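Local coordinates for integron gene cassette protein HFX_CASS3 (Uncultured bacterium, PDB 3FYN), which is of unknown function but belongs to the GNAT family and so probably transfers an acetyl group from acetyl-coenzyme A, at residues G84-T89 and A120-V125. Residues are numbered along the deposited sequence; the frame is centred on the assembly and turned at random. Where two conformers were deposited one is given.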
loop_
_atom_site.group_PDB
_atom_site.type_symbol
_atom_site.label_atom_id
_atom_site.label_comp_id
_atom_site.label_asym_id
_atom_site.label_seq_id
_atom_site.Cartn_x
_atom_site.Cartn_y
_atom_site.Cartn_z
ATOM N N GLY A 84 -16.945 -2.333 -16.650
ATOM C CA GLY A 84 -15.935 -1.740 -15.799
ATOM C C GLY A 84 -15.418 -2.721 -14.774
ATOM O O GLY A 84 -15.895 -3.853 -14.685
ATOM N N TYR A 85 -14.425 -2.292 -14.002
ATOM C CA TYR A 85 -13.912 -3.118 -12.923
ATOM C C TYR A 85 -13.230 -2.261 -11.882
ATOM O O TYR A 85 -12.910 -1.092 -12.119
ATOM C CB TYR A 85 -12.942 -4.191 -13.458
ATOM C CG TYR A 85 -11.600 -3.659 -13.906
ATOM C CD1 TYR A 85 -11.456 -3.027 -15.136
ATOM C CD2 TYR A 85 -10.476 -3.774 -13.090
ATOM C CE1 TYR A 85 -10.229 -2.535 -15.549
ATOM C CE2 TYR A 85 -9.246 -3.290 -13.496
ATOM C CZ TYR A 85 -9.130 -2.669 -14.722
ATOM O OH TYR A 85 -7.914 -2.181 -15.127
ATOM N N ILE A 86 -13.028 -2.846 -10.713
ATOM C CA ILE A 86 -12.342 -2.154 -9.632
ATOM C C ILE A 86 -11.493 -3.152 -8.869
ATOM O O ILE A 86 -11.902 -4.298 -8.645
ATOM C CB ILE A 86 -13.350 -1.418 -8.707
ATOM C CG1 ILE A 86 -12.626 -0.517 -7.701
ATOM C CG2 ILE A 86 -14.291 -2.403 -8.013
ATOM C CD1 ILE A 86 -13.539 0.526 -7.072
ATOM N N VAL A 87 -10.298 -2.717 -8.487
ATOM C CA VAL A 87 -9.344 -3.580 -7.819
ATOM C C VAL A 87 -9.011 -3.035 -6.443
ATOM O O VAL A 87 -8.635 -1.875 -6.304
ATOM C CB VAL A 87 -8.036 -3.694 -8.632
ATOM C CG1 VAL A 87 -7.049 -4.582 -7.908
ATOM C CG2 VAL A 87 -8.331 -4.238 -10.022
ATOM N N LEU A 88 -9.158 -3.882 -5.433
ATOM C CA LEU A 88 -8.741 -3.571 -4.070
ATOM C C LEU A 88 -7.454 -4.326 -3.761
ATOM O O LEU A 88 -7.392 -5.546 -3.912
ATOM C CB LEU A 88 -9.831 -4.010 -3.085
ATOM C CG LEU A 88 -9.458 -4.041 -1.600
ATOM C CD1 LEU A 88 -9.279 -2.630 -1.046
ATOM C CD2 LEU A 88 -10.514 -4.787 -0.805
ATOM N N THR A 89 -6.417 -3.615 -3.331
ATOM C CA THR A 89 -5.226 -4.301 -2.840
ATOM C C THR A 89 -5.030 -4.013 -1.361
ATOM O O THR A 89 -5.474 -2.978 -0.864
ATOM C CB THR A 89 -3.966 -3.947 -3.645
ATOM O OG1 THR A 89 -3.742 -2.535 -3.587
ATOM C CG2 THR A 89 -4.140 -4.370 -5.094
ATOM N N ALA A 120 -21.384 3.031 -7.000
ATOM C CA ALA A 120 -21.757 1.705 -6.521
ATOM C C ALA A 120 -20.531 0.825 -6.312
ATOM O O ALA A 120 -20.431 0.111 -5.312
ATOM C CB ALA A 120 -22.740 1.037 -7.481
ATOM N N ALA A 121 -19.600 0.878 -7.259
ATOM C CA ALA A 121 -18.371 0.100 -7.156
ATOM C C ALA A 121 -17.569 0.464 -5.908
ATOM O O ALA A 121 -17.066 -0.418 -5.213
ATOM C CB ALA A 121 -17.513 0.270 -8.418
ATOM N N LEU A 122 -17.436 1.760 -5.639
ATOM C CA LEU A 122 -16.700 2.216 -4.465
ATOM C C LEU A 122 -17.375 1.798 -3.158
ATOM O O LEU A 122 -16.701 1.447 -2.195
ATOM C CB LEU A 122 -16.476 3.730 -4.507
ATOM C CG LEU A 122 -15.504 4.224 -5.584
ATOM C CD1 LEU A 122 -15.603 5.733 -5.737
ATOM C CD2 LEU A 122 -14.062 3.807 -5.281
ATOM N N GLN A 123 -18.702 1.835 -3.128
ATOM C CA GLN A 123 -19.433 1.400 -1.944
ATOM C C GLN A 123 -19.224 -0.085 -1.692
ATOM O O GLN A 123 -19.093 -0.522 -0.550
ATOM C CB GLN A 123 -20.920 1.720 -2.080
ATOM C CG GLN A 123 -21.229 3.190 -1.896
ATOM C CD GLN A 123 -20.708 3.720 -0.574
ATOM O OE1 GLN A 123 -21.103 3.254 0.495
ATOM N NE2 GLN A 123 -19.811 4.696 -0.639
ATOM N N THR A 124 -19.180 -0.860 -2.769
ATOM C CA THR A 124 -18.940 -2.292 -2.668
ATOM C C THR A 124 -17.552 -2.582 -2.101
ATOM O O THR A 124 -17.394 -3.431 -1.226
ATOM C CB THR A 124 -19.107 -2.973 -4.034
ATOM O OG1 THR A 124 -20.469 -2.844 -4.448
ATOM C CG2 THR A 124 -18.763 -4.446 -3.942
ATOM N N VAL A 125 -16.545 -1.871 -2.591
ATOM C CA VAL A 125 -15.196 -2.052 -2.075
ATOM C C VAL A 125 -15.126 -1.646 -0.600
ATOM O O VAL A 125 -14.515 -2.340 0.215
ATOM C CB VAL A 125 -14.157 -1.271 -2.905
ATOM C CG1 VAL A 125 -12.787 -1.329 -2.240
ATOM C CG2 VAL A 125 -14.086 -1.840 -4.323
#
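Ile-86 and Val-125 carry most of this contact, in which strand 84-89 packs against helix 120-125 with the segment axes 9.3 Å apart and their directions differing by 27°. The long branch of Ile-86 is extended (CG1 opposite the backbone N, chi1 -171°), which carries CD1 across to the helix, among three side chains. There Ile-86 CD1 lies 3.7 Å from Val-125 CG2 and 3.8 Å from Leu-122 CD2, with Ala-121 CB a little further off at 4.2 Å. Val-125 CG2 also meets the short branch, 3.7 Å from Ile-86 CG2, so one methyl of the valine rests against both arms of the isoleucine. Leu-122 takes part differently: its CB points away from the strand, yet the CD2 methyl swings back and the side chain crosses that of Ile-86 at about a right angle. The other methyl of Val-125 packs on Leu-88, the next strand residue to face the helix; with CG1 turned opposite its own N (chi1 173°), Val-125 CG1 comes within 3.9 Å of Leu-88 CD1. Alternation of the strand separates the two faces: Ile-86 and Leu-88 point to helix 117-131, whereas Tyr-85 packs on helix 34-47 and Val-87 touches Met-94 of the second subunit. Trp-74 from the adjoining strand 71-78 touches both Ile-86 and Val-125, continuing the apolar layer. Helices on both faces of a mixed sheet fit the GNAT fold. No hydrogen bond crosses between the segments and all five touching residues are buried, which implies that helix and sheet are held here by methyl-to-methyl van der Waals contact and the exclusion of water.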